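Local coordinates for MsStt7d protein (Micromonas, PDB 4IX4) that probably acts as an ATP-dependent protein kinase, this chain being the piece that carries the kinase domain, captured with ADP and magnesium, at residues D46-N51 with W111-E116; C65-N70 with L107-A112; P171-A176 with L186-A191. All coordinates share one frame; numbering follows the deposited sequence.

Contact 1. Residues D46-N51 with W111-E116; sequences DVVLKN and WANEGE. With ADP (adenosine-5'-diphosphate), chain F.
Val-48 and Trp-111 form the hydrogen-bonded pair of an antiparallel strand pairing in the N-lobe sheet of the kinase fold, at the point where the second strand runs out into the hinge. Two backbone bonds define the pair: Val-48 N to Trp-111 O at 2.9 Å and Trp-111 N to Val-48 O, also 2.9 Å. The pairing reaches one step into the hinge, for Asn-113 N bonds to Asp-46 O at 3.0 Å.

On the face carrying Val-48 and Trp-111, the CZ3 edge of the indole abuts Lys-50 CB at 3.5 Å, in the ring plane. From there the fully extended lysine chain leads NZ away from the hinge to a salt bridge with Glu-66. The valine methyls lie over the adenine, with Val-48 CG2 3.8 Å from ADP C6. Backbone groups read its edge: ADP N6 donates to Ala-112 O (2.9 Å), and Glu-114 N donates to ADP N1 (2.9 Å). With Ala-112 O and Glu-114 N reading the adenine, Trp-111 sits at what is probably the gatekeeper position.

Asn-113 stiffens the turn. With CG anti to the backbone N (chi1 -176°), its OD1 accepts from Gly-115 N at 2.9 Å, an Asx turn, while ND2 donates to Glu-116 OE2 and to a water that also bridges to Val-47 O. Bonds at both ends of the amide should fix its rotation.

Strand 45-52 lies between strands 34-41 and 106-112, with Val-47 and Leu-49 bonded through their backbones to Gly-39 and Phe-37. Helix 59-76 packs on the Lys-50 and Trp-111 face, through Leu-63 and Glu-66.

Contact 2. Residues C65-N70 with L107-A112; sequences CEMDVN and LWLMWA. With ADP (adenosine-5'-diphosphate), chain F.
The indole of Trp-111 meets Asn-70 at its edge: NE1 donates to Asn-70 OD1 at 3.0 Å, with the oxygen close to the ring plane. The amide is turned 64° from the indole. NE1 arrives well above the carbonyl plane, 57° out of it, in a bond that is nonetheless nearly straight at the hydrogen. Glu-66 approaches the six-membered ring obliquely, OE2 lying 3.6 Å from Trp-111 CZ2, and the ring of Phe-84 meets the indole from strand 84-90. The other end of the amide is also held, because Asn-70 ND2 donates to Glu-66 O at 2.9 Å. That carbonyl oxygen takes the helical bond from Asn-70 N as well, the two donors reaching it from opposite faces of its plane.

This is helix C of a protein kinase laid on the N-lobe sheet; the axes of helix 65-70 and strand 107-112 approach to 9.8 Å and run 35° apart. The Glu-66 chain is extended and leads toward the strand, with Lys-50 as the partner of OE1.

Met-67, the next residue after Glu-66, crosses Leu-109 at about a right angle, its CB 3.7 Å from Leu-109 CD2. The other leucine methyl, CD1, lies 4.0 Å from Glu-66 CG. The thioether bends at its last torsion, and Met-67 CE reaches Leu-107 CD2 at 4.3 Å.

Contact 3. Residues P171-A176 with L186-A191; sequences PANLIA and LIDLGA. With MG (magnesium ion), chain G; ADP (adenosine-5'-diphosphate), chain F.
Ile-187 packs against Asn-173 and Ile-175, and its conformation decides how. CG1 stands between the backbone N and the carbonyl carbon (chi1 53°), beside the backbone of Asn-173, and CD1 continues to the ribose, 3.6 Å from ADP C2'. The other branch, Ile-187 CG2, meets Ile-175 CD1 at 3.9 Å. The backbones are joined by Ile-187 N to Asn-173 O at 2.9 Å, just beyond the non-hydrogen-bonded pair Leu-174 and Leu-186. These two leucines share one rotamer, lie side by side and point the same way, CD2 of Leu-174 touching CD2 of Leu-186 at 3.5 Å, toward Leu-152 of helix 141-161.

Asp-188 has a positive phi and sets CG anti to its N (chi1 -154°), which sends OD2 to the magnesium ion at 2.5 Å. Its OD1 takes a weak bond from Gly-190 N. The amide of Asn-173 is turned 73° from this carboxylate and leans on its stem, with Asn-173 OD1 3.5 Å from Asp-188 CB. OD1 accepts from a water at 2.7 Å, and this water is itself a ligand of the magnesium; ND2 is held by Asp-168 O. For this magnesium Asn-173 acts from the second shell, through the water; it is also seen binding at a second magnesium site. Two further waters and ADP oxygens O1A and O1B complete six ligands.

The arrangement is that of the kinase metal site: the asparagine closing the catalytic loop faces the aspartate of the Asp-Leu-Gly sequence, this protein's counterpart of the DFG motif.

Contacts 1 and 3 enclose the nucleotide, and contact 2 reaches it through the shared strand; their centres are about 11 to 13 Å apart. Contacts 1 and 2 share Trp-111 and Ala-112 and are tied by the salt bridge from Lys-50 NZ to Glu-66 OE1 (2.8 Å), the strand-to-helix pairing expected of an active-like kinase. Contact 3 brings the C-lobe side: Ile-175 and Ile-187 face the adenine opposite Val-48 of contact 1, and Asp-188 OD1 comes within 4.3 Å of Lys-50 NZ. Helix 59-76 also rests on the metal-binding loop, with Leu-189 CD1 3.6 Å from Asn-70 OD1. Asn-70, Leu-189 and His-166 probably occupy positions of the regulatory spine.

Contact 1. Residues D46-N51 with W111-E116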
loop_
_atom_site.group_PDB
_atom_site.type_symbol
_atom_site.label_atom_id
_atom_site.label_comp_id
_atom_site.label_asym_id
_atom_site.label_seq_id
_atom_site.Cartn_x
_atom_site.Cartn_y
_atom_site.Cartn_z
ATOM N N ASP B 46 -16.243 17.576 12.108
ATOM C CA ASP B 46 -14.990 17.153 11.505
ATOM C C ASP B 46 -14.923 15.631 11.467
ATOM O O ASP B 46 -15.026 14.963 12.497
ATOM C CB ASP B 46 -13.801 17.725 12.275
ATOM C CG ASP B 46 -13.685 19.233 12.128
ATOM O OD1 ASP B 46 -13.951 19.757 11.025
ATOM O OD2 ASP B 46 -13.325 19.897 13.117
ATOM N N VAL B 47 -14.759 15.089 10.267
ATOM C CA VAL B 47 -14.745 13.648 10.085
ATOM C C VAL B 47 -13.525 13.222 9.295
ATOM O O VAL B 47 -12.825 14.052 8.711
ATOM C CB VAL B 47 -16.022 13.136 9.365
ATOM C CG1 VAL B 47 -17.270 13.472 10.177
ATOM C CG2 VAL B 47 -16.137 13.707 7.945
ATOM N N VAL B 48 -13.278 11.918 9.295
ATOM C CA VAL B 48 -12.258 11.327 8.449
ATOM C C VAL B 48 -12.959 10.259 7.613
ATOM O O VAL B 48 -13.881 9.581 8.090
ATOM C CB VAL B 48 -11.093 10.765 9.300
ATOM C CG1 VAL B 48 -10.166 9.927 8.473
ATOM C CG2 VAL B 48 -10.334 11.922 9.936
ATOM N N LEU B 49 -12.526 10.139 6.361
ATOM C CA LEU B 49 -13.196 9.337 5.346
ATOM C C LEU B 49 -12.179 8.418 4.702
ATOM O O LEU B 49 -11.057 8.841 4.424
ATOM C CB LEU B 49 -13.773 10.265 4.280
ATOM C CG LEU B 49 -14.911 11.168 4.763
ATOM C CD1 LEU B 49 -14.975 12.489 3.985
ATOM C CD2 LEU B 49 -16.229 10.414 4.671
ATOM N N LYS B 50 -12.552 7.167 4.462
ATOM C CA LYS B 50 -11.628 6.229 3.814
ATOM C C LYS B 50 -12.312 5.492 2.674
ATOM O O LYS B 50 -13.427 5.003 2.832
ATOM C CB LYS B 50 -11.092 5.199 4.815
ATOM C CG LYS B 50 -10.118 4.186 4.207
ATOM C CD LYS B 50 -9.594 3.211 5.248
ATOM C CE LYS B 50 -8.523 2.311 4.662
ATOM N NZ LYS B 50 -7.867 1.493 5.725
ATOM N N ASN B 51 -11.640 5.408 1.528
ATOM C CA ASN B 51 -12.101 4.542 0.449
ATOM C C ASN B 51 -11.010 3.538 0.077
ATOM O O ASN B 51 -9.912 3.599 0.627
ATOM C CB ASN B 51 -12.584 5.362 -0.761
ATOM C CG ASN B 51 -11.449 5.997 -1.546
ATOM O OD1 ASN B 51 -10.336 6.151 -1.044
ATOM N ND2 ASN B 51 -11.740 6.389 -2.787
ATOM N N TRP B 111 -15.462 8.198 10.141
ATOM C CA TRP B 111 -15.253 8.242 11.581
ATOM C C TRP B 111 -15.213 9.697 12.016
ATOM O O TRP B 111 -14.951 10.596 11.212
ATOM C CB TRP B 111 -13.901 7.640 11.959
ATOM C CG TRP B 111 -13.678 6.211 11.607
ATOM C CD1 TRP B 111 -13.843 5.130 12.426
ATOM C CD2 TRP B 111 -13.203 5.700 10.358
ATOM N NE1 TRP B 111 -13.501 3.976 11.761
ATOM C CE2 TRP B 111 -13.104 4.300 10.489
ATOM C CE3 TRP B 111 -12.841 6.294 9.141
ATOM C CZ2 TRP B 111 -12.666 3.478 9.450
ATOM C CZ3 TRP B 111 -12.398 5.474 8.104
ATOM C CH2 TRP B 111 -12.322 4.083 8.265
ATOM N N ALA B 112 -15.419 9.917 13.308
ATOM C CA ALA B 112 -15.159 11.221 13.894
ATOM C C ALA B 112 -13.666 11.524 13.804
ATOM O O ALA B 112 -12.828 10.641 14.004
ATOM C CB ALA B 112 -15.594 11.237 15.346
ATOM N N ASN B 113 -13.325 12.774 13.517
ATOM C CA ASN B 113 -11.935 13.200 13.639
ATOM C C ASN B 113 -11.607 13.323 15.128
ATOM O O ASN B 113 -12.124 14.211 15.814
ATOM C CB ASN B 113 -11.709 14.530 12.917
ATOM C CG ASN B 113 -10.257 14.961 12.936
ATOM O OD1 ASN B 113 -9.549 14.731 13.909
ATOM N ND2 ASN B 113 -9.807 15.593 11.858
ATOM N N GLU B 114 -10.777 12.413 15.631
ATOM C CA GLU B 114 -10.501 12.331 17.066
ATOM C C GLU B 114 -9.409 13.292 17.530
ATOM O O GLU B 114 -9.186 13.458 18.730
ATOM C CB GLU B 114 -10.124 10.898 17.448
ATOM C CG GLU B 114 -11.261 9.898 17.246
ATOM C CD GLU B 114 -12.371 10.017 18.281
ATOM O OE1 GLU B 114 -12.209 10.752 19.283
ATOM O OE2 GLU B 114 -13.409 9.348 18.092
ATOM N N GLY B 115 -8.742 13.932 16.580
ATOM C CA GLY B 115 -7.704 14.891 16.905
ATOM C C GLY B 115 -6.657 14.967 15.818
ATOM O O GLY B 115 -6.460 14.014 15.062
ATOM N N GLU B 116 -5.969 16.098 15.738
ATOM C CA GLU B 116 -5.067 16.323 14.617
ATOM C C GLU B 116 -3.683 15.714 14.829
ATOM O O GLU B 116 -2.832 15.751 13.938
ATOM C CB GLU B 116 -4.999 17.812 14.256
ATOM C CG GLU B 116 -6.168 18.266 13.379
ATOM C CD GLU B 116 -6.279 17.457 12.089
ATOM O OE1 GLU B 116 -5.255 16.887 11.654
ATOM O OE2 GLU B 116 -7.387 17.381 11.511
HETATM P PB ADP F . 0.006 5.636 6.825
HETATM O O1B ADP F . -0.076 4.398 7.677
HETATM O O2B ADP F . 0.241 6.909 7.605
HETATM O O3B ADP F . 0.872 5.475 5.593
HETATM P PA ADP F . -2.797 5.944 7.044
HETATM O O1A ADP F . -2.634 5.226 8.365
HETATM O O2A ADP F . -3.992 5.667 6.154
HETATM O O3A ADP F . -1.460 5.793 6.169
HETATM O "O5'" ADP F . -2.827 7.506 7.415
HETATM C "C5'" ADP F . -4.092 8.052 7.733
HETATM C "C4'" ADP F . -3.923 9.311 8.559
HETATM O "O4'" ADP F . -5.247 9.688 8.917
HETATM C "C3'" ADP F . -3.121 9.092 9.833
HETATM O "O3'" ADP F . -2.097 10.083 9.962
HETATM C "C2'" ADP F . -4.117 9.325 10.938
HETATM O "O2'" ADP F . -3.548 10.082 12.009
HETATM C "C1'" ADP F . -5.288 10.052 10.288
HETATM N N9 ADP F . -6.539 9.545 10.877
HETATM C C8 ADP F . -7.082 8.334 10.649
HETATM N N7 ADP F . -8.221 8.181 11.372
HETATM C C5 ADP F . -8.407 9.317 12.068
HETATM C C6 ADP F . -9.418 9.826 13.007
HETATM N N6 ADP F . -10.479 9.053 13.342
HETATM N N1 ADP F . -9.236 11.066 13.511
HETATM C C2 ADP F . -8.190 11.837 13.174
HETATM N N3 ADP F . -7.230 11.440 12.313
HETATM C C4 ADP F . -7.294 10.214 11.745
HETATM O O HOH W 1 -11.419 16.281 9.682
#

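Contact 2. Residues C65-N70 with L107-A112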
loop_
_atom_site.group_PDB
_atom_site.type_symbol
_atom_site.label_atom_id
_atom_site.label_comp_id
_atom_site.label_asym_id
_atom_site.label_seq_id
_atom_site.Cartn_x
_atom_site.Cartn_y
_atom_site.Cartn_z
ATOM N N CYS B 65 -14.008 -5.797 5.255
ATOM C CA CYS B 65 -13.637 -6.393 6.526
ATOM C C CYS B 65 -13.397 -5.319 7.587
ATOM O O CYS B 65 -13.851 -5.463 8.718
ATOM C CB CYS B 65 -12.411 -7.288 6.382
ATOM S SG CYS B 65 -12.198 -8.393 7.777
ATOM N N GLU B 66 -12.704 -4.246 7.217
ATOM C CA GLU B 66 -12.497 -3.128 8.127
ATOM C C GLU B 66 -13.844 -2.567 8.596
ATOM O O GLU B 66 -14.026 -2.228 9.775
ATOM C CB GLU B 66 -11.670 -2.033 7.455
ATOM C CG GLU B 66 -11.435 -0.839 8.347
ATOM C CD GLU B 66 -10.387 0.111 7.801
ATOM O OE1 GLU B 66 -9.831 -0.166 6.717
ATOM O OE2 GLU B 66 -10.134 1.137 8.456
ATOM N N MET B 67 -14.779 -2.459 7.658
ATOM C CA MET B 67 -16.126 -2.019 7.974
ATOM C C MET B 67 -16.777 -2.959 8.993
ATOM O O MET B 67 -17.272 -2.503 10.026
ATOM C CB MET B 67 -16.969 -1.939 6.698
ATOM C CG MET B 67 -18.381 -1.467 6.950
ATOM S SD MET B 67 -19.330 -1.145 5.441
ATOM C CE MET B 67 -19.459 -2.790 4.734
ATOM N N ASP B 68 -16.762 -4.264 8.706
ATOM C CA ASP B 68 -17.353 -5.265 9.602
ATOM C C ASP B 68 -16.731 -5.205 11.007
ATOM O O ASP B 68 -17.439 -5.236 12.025
ATOM C CB ASP B 68 -17.172 -6.686 9.046
ATOM C CG ASP B 68 -17.935 -6.927 7.754
ATOM O OD1 ASP B 68 -18.813 -6.116 7.402
ATOM O OD2 ASP B 68 -17.656 -7.949 7.089
ATOM N N VAL B 69 -15.403 -5.138 11.070
ATOM C CA VAL B 69 -14.731 -5.083 12.371
ATOM C C VAL B 69 -15.096 -3.792 13.117
ATOM O O VAL B 69 -15.292 -3.809 14.342
ATOM C CB VAL B 69 -13.201 -5.270 12.250
ATOM C CG1 VAL B 69 -12.513 -5.054 13.607
ATOM C CG2 VAL B 69 -12.886 -6.658 11.713
ATOM N N ASN B 70 -15.203 -2.681 12.381
ATOM C CA ASN B 70 -15.614 -1.409 12.983
ATOM C C ASN B 70 -17.021 -1.460 13.570
ATOM O O ASN B 70 -17.262 -0.941 14.663
ATOM C CB ASN B 70 -15.488 -0.242 12.003
ATOM C CG ASN B 70 -14.154 0.475 12.123
ATOM O OD1 ASN B 70 -13.970 1.332 12.990
ATOM N ND2 ASN B 70 -13.206 0.106 11.269
ATOM N N LEU B 107 -17.331 2.499 -2.183
ATOM C CA LEU B 107 -17.636 2.427 -0.762
ATOM C C LEU B 107 -16.718 3.338 0.049
ATOM O O LEU B 107 -15.501 3.352 -0.160
ATOM C CB LEU B 107 -17.468 0.987 -0.281
ATOM C CG LEU B 107 -17.763 0.723 1.197
ATOM C CD1 LEU B 107 -19.210 1.039 1.516
ATOM C CD2 LEU B 107 -17.430 -0.722 1.567
ATOM N N TRP B 108 -17.308 4.100 0.965
ATOM C CA TRP B 108 -16.564 4.950 1.893
ATOM C C TRP B 108 -16.888 4.577 3.338
ATOM O O TRP B 108 -18.033 4.224 3.648
ATOM C CB TRP B 108 -16.943 6.418 1.676
ATOM C CG TRP B 108 -16.418 7.012 0.406
ATOM C CD1 TRP B 108 -16.999 6.960 -0.834
ATOM C CD2 TRP B 108 -15.210 7.763 0.254
ATOM N NE1 TRP B 108 -16.218 7.630 -1.748
ATOM C CE2 TRP B 108 -15.115 8.133 -1.105
ATOM C CE3 TRP B 108 -14.201 8.161 1.138
ATOM C CZ2 TRP B 108 -14.044 8.877 -1.603
ATOM C CZ3 TRP B 108 -13.136 8.893 0.642
ATOM C CH2 TRP B 108 -13.065 9.246 -0.719
ATOM N N LEU B 109 -15.896 4.673 4.222
ATOM C CA LEU B 109 -16.142 4.589 5.663
ATOM C C LEU B 109 -15.896 5.950 6.304
ATOM O O LEU B 109 -15.099 6.741 5.808
ATOM C CB LEU B 109 -15.226 3.553 6.311
ATOM C CG LEU B 109 -15.278 2.151 5.701
ATOM C CD1 LEU B 109 -14.396 1.188 6.491
ATOM C CD2 LEU B 109 -16.728 1.646 5.640
ATOM N N MET B 110 -16.582 6.222 7.410
ATOM C CA MET B 110 -16.474 7.523 8.060
ATOM C C MET B 110 -16.340 7.381 9.568
ATOM O O MET B 110 -17.002 6.548 10.186
ATOM C CB MET B 110 -17.699 8.386 7.732
ATOM C CG MET B 110 -17.571 9.847 8.134
ATOM S SD MET B 110 -18.918 10.882 7.515
ATOM C CE MET B 110 -20.259 10.352 8.565
ATOM N N TRP B 111 -15.462 8.198 10.141
ATOM C CA TRP B 111 -15.253 8.242 11.581
ATOM C C TRP B 111 -15.213 9.697 12.016
ATOM O O TRP B 111 -14.951 10.596 11.212
ATOM C CB TRP B 111 -13.901 7.640 11.959
ATOM C CG TRP B 111 -13.678 6.211 11.607
ATOM C CD1 TRP B 111 -13.843 5.130 12.426
ATOM C CD2 TRP B 111 -13.203 5.700 10.358
ATOM N NE1 TRP B 111 -13.501 3.976 11.761
ATOM C CE2 TRP B 111 -13.104 4.300 10.489
ATOM C CE3 TRP B 111 -12.841 6.294 9.141
ATOM C CZ2 TRP B 111 -12.666 3.478 9.450
ATOM C CZ3 TRP B 111 -12.398 5.474 8.104
ATOM C CH2 TRP B 111 -12.322 4.083 8.265
ATOM N N ALA B 112 -15.419 9.917 13.308
ATOM C CA ALA B 112 -15.159 11.221 13.894
ATOM C C ALA B 112 -13.666 11.524 13.804
ATOM O O ALA B 112 -12.828 10.641 14.004
ATOM C CB ALA B 112 -15.594 11.237 15.346
HETATM P PB ADP F . 0.006 5.636 6.825
HETATM O O1B ADP F . -0.076 4.398 7.677
HETATM O O2B ADP F . 0.241 6.909 7.605
HETATM O O3B ADP F . 0.872 5.475 5.593
HETATM P PA ADP F . -2.797 5.944 7.044
HETATM O O1A ADP F . -2.634 5.226 8.365
HETATM O O2A ADP F . -3.992 5.667 6.154
HETATM O O3A ADP F . -1.460 5.793 6.169
HETATM O "O5'" ADP F . -2.827 7.506 7.415
HETATM C "C5'" ADP F . -4.092 8.052 7.733
HETATM C "C4'" ADP F . -3.923 9.311 8.559
HETATM O "O4'" ADP F . -5.247 9.688 8.917
HETATM C "C3'" ADP F . -3.121 9.092 9.833
HETATM O "O3'" ADP F . -2.097 10.083 9.962
HETATM C "C2'" ADP F . -4.117 9.325 10.938
HETATM O "O2'" ADP F . -3.548 10.082 12.009
HETATM C "C1'" ADP F . -5.288 10.052 10.288
HETATM N N9 ADP F . -6.539 9.545 10.877
HETATM C C8 ADP F . -7.082 8.334 10.649
HETATM N N7 ADP F . -8.221 8.181 11.372
HETATM C C5 ADP F . -8.407 9.317 12.068
HETATM C C6 ADP F . -9.418 9.826 13.007
HETATM N N6 ADP F . -10.479 9.053 13.342
HETATM N N1 ADP F . -9.236 11.066 13.511
HETATM C C2 ADP F . -8.190 11.837 13.174
HETATM N N3 ADP F . -7.230 11.440 12.313
HETATM C C4 ADP F . -7.294 10.214 11.745
#

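Contact 3. Residues P171-A176 with L186-A191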
loop_
_atom_site.group_PDB
_atom_site.type_symbol
_atom_site.label_atom_id
_atom_site.label_comp_id
_atom_site.label_asym_id
_atom_site.label_seq_id
_atom_site.Cartn_x
_atom_site.Cartn_y
_atom_site.Cartn_z
ATOM N N PRO B 171 2.567 3.818 17.869
ATOM C CA PRO B 171 2.270 5.226 18.153
ATOM C C PRO B 171 1.532 5.947 17.010
ATOM O O PRO B 171 0.665 6.786 17.277
ATOM C CB PRO B 171 3.657 5.819 18.406
ATOM C CG PRO B 171 4.407 4.670 19.028
ATOM C CD PRO B 171 3.961 3.478 18.209
ATOM N N ALA B 172 1.853 5.629 15.760
ATOM C CA ALA B 172 1.151 6.240 14.632
ATOM C C ALA B 172 -0.352 5.929 14.584
ATOM O O ALA B 172 -1.117 6.654 13.937
ATOM C CB ALA B 172 1.809 5.837 13.334
ATOM N N ASN B 173 -0.773 4.854 15.249
ATOM C CA ASN B 173 -2.190 4.493 15.265
ATOM C C ASN B 173 -2.851 4.747 16.598
ATOM O O ASN B 173 -3.836 4.083 16.955
ATOM C CB ASN B 173 -2.400 3.041 14.874
ATOM C CG ASN B 173 -2.312 2.831 13.377
ATOM O OD1 ASN B 173 -2.521 3.762 12.580
ATOM N ND2 ASN B 173 -2.022 1.606 12.980
ATOM N N LEU B 174 -2.303 5.710 17.326
ATOM C CA LEU B 174 -2.908 6.197 18.554
ATOM C C LEU B 174 -3.108 7.705 18.469
ATOM O O LEU B 174 -2.196 8.433 18.082
ATOM C CB LEU B 174 -2.017 5.848 19.744
ATOM C CG LEU B 174 -2.012 4.361 20.104
ATOM C CD1 LEU B 174 -0.814 3.995 20.954
ATOM C CD2 LEU B 174 -3.313 3.976 20.812
ATOM N N ILE B 175 -4.303 8.174 18.834
ATOM C CA ILE B 175 -4.572 9.601 18.889
ATOM C C ILE B 175 -4.984 9.987 20.302
ATOM O O ILE B 175 -5.803 9.299 20.915
ATOM C CB ILE B 175 -5.691 9.998 17.901
ATOM C CG1 ILE B 175 -5.246 9.718 16.461
ATOM C CG2 ILE B 175 -6.078 11.464 18.064
ATOM C CD1 ILE B 175 -6.272 10.089 15.405
ATOM N N ALA B 176 -4.406 11.068 20.821
ATOM C CA ALA B 176 -4.828 11.627 22.105
ATOM C C ALA B 176 -6.082 12.448 21.851
ATOM O O ALA B 176 -6.020 13.527 21.256
ATOM C CB ALA B 176 -3.730 12.499 22.703
ATOM N N LEU B 186 -7.331 4.089 19.671
ATOM C CA LEU B 186 -6.731 3.413 18.531
ATOM C C LEU B 186 -7.423 3.823 17.243
ATOM O O LEU B 186 -8.633 4.061 17.225
ATOM C CB LEU B 186 -6.846 1.899 18.701
ATOM C CG LEU B 186 -5.822 1.314 19.679
ATOM C CD1 LEU B 186 -6.311 -0.006 20.285
ATOM C CD2 LEU B 186 -4.454 1.141 19.006
ATOM N N ILE B 187 -6.654 3.887 16.160
ATOM C CA ILE B 187 -7.249 4.016 14.837
ATOM C C ILE B 187 -6.760 2.879 13.953
ATOM O O ILE B 187 -5.848 2.128 14.322
ATOM C CB ILE B 187 -6.911 5.367 14.161
ATOM C CG1 ILE B 187 -5.399 5.598 14.156
ATOM C CG2 ILE B 187 -7.624 6.516 14.863
ATOM C CD1 ILE B 187 -4.969 6.790 13.310
ATOM N N ASP B 188 -7.348 2.783 12.765
ATOM C CA ASP B 188 -6.883 1.855 11.742
ATOM C C ASP B 188 -7.089 0.391 12.110
ATOM O O ASP B 188 -6.161 -0.284 12.558
ATOM C CB ASP B 188 -5.407 2.109 11.424
ATOM C CG ASP B 188 -5.029 1.675 10.022
ATOM O OD1 ASP B 188 -5.808 0.919 9.403
ATOM O OD2 ASP B 188 -3.955 2.088 9.539
ATOM N N LEU B 189 -8.306 -0.099 11.906
ATOM C CA LEU B 189 -8.592 -1.520 12.071
ATOM C C LEU B 189 -8.461 -2.299 10.748
ATOM O O LEU B 189 -8.960 -3.416 10.621
ATOM C CB LEU B 189 -9.989 -1.697 12.681
ATOM C CG LEU B 189 -10.130 -1.198 14.128
ATOM C CD1 LEU B 189 -11.589 -0.964 14.491
ATOM C CD2 LEU B 189 -9.476 -2.187 15.088
ATOM N N GLY B 190 -7.764 -1.724 9.774
ATOM C CA GLY B 190 -7.655 -2.348 8.460
ATOM C C GLY B 190 -6.892 -3.665 8.442
ATOM O O GLY B 190 -7.038 -4.461 7.520
ATOM N N ALA B 191 -6.055 -3.893 9.449
ATOM C CA ALA B 191 -5.313 -5.148 9.551
ATOM C C ALA B 191 -5.917 -6.069 10.607
ATOM O O ALA B 191 -5.460 -7.190 10.801
ATOM C CB ALA B 191 -3.849 -4.870 9.880
HETATM MG MG MG G . -1.912 3.110 8.643
HETATM P PB ADP F . 0.006 5.636 6.825
HETATM O O1B ADP F . -0.076 4.398 7.677
HETATM O O2B ADP F . 0.241 6.909 7.605
HETATM O O3B ADP F . 0.872 5.475 5.593
HETATM P PA ADP F . -2.797 5.944 7.044
HETATM O O1A ADP F . -2.634 5.226 8.365
HETATM O O2A ADP F . -3.992 5.667 6.154
HETATM O O3A ADP F . -1.460 5.793 6.169
HETATM O "O5'" ADP F . -2.827 7.506 7.415
HETATM C "C5'" ADP F . -4.092 8.052 7.733
HETATM C "C4'" ADP F . -3.923 9.311 8.559
HETATM O "O4'" ADP F . -5.247 9.688 8.917
HETATM C "C3'" ADP F . -3.121 9.092 9.833
HETATM O "O3'" ADP F . -2.097 10.083 9.962
HETATM C "C2'" ADP F . -4.117 9.325 10.938
HETATM O "O2'" ADP F . -3.548 10.082 12.009
HETATM C "C1'" ADP F . -5.288 10.052 10.288
HETATM N N9 ADP F . -6.539 9.545 10.877
HETATM C C8 ADP F . -7.082 8.334 10.649
HETATM N N7 ADP F . -8.221 8.181 11.372
HETATM C C5 ADP F . -8.407 9.317 12.068
HETATM C C6 ADP F . -9.418 9.826 13.007
HETATM N N6 ADP F . -10.479 9.053 13.342
HETATM N N1 ADP F . -9.236 11.066 13.511
HETATM C C2 ADP F . -8.190 11.837 13.174
HETATM N N3 ADP F . -7.230 11.440 12.313
HETATM C C4 ADP F . -7.294 10.214 11.745
HETATM O O HOH W 2 -0.879 4.457 10.588
HETATM O O HOH W 3 -0.405 1.269 9.068
HETATM O O HOH W 4 -3.192 2.088 6.895
#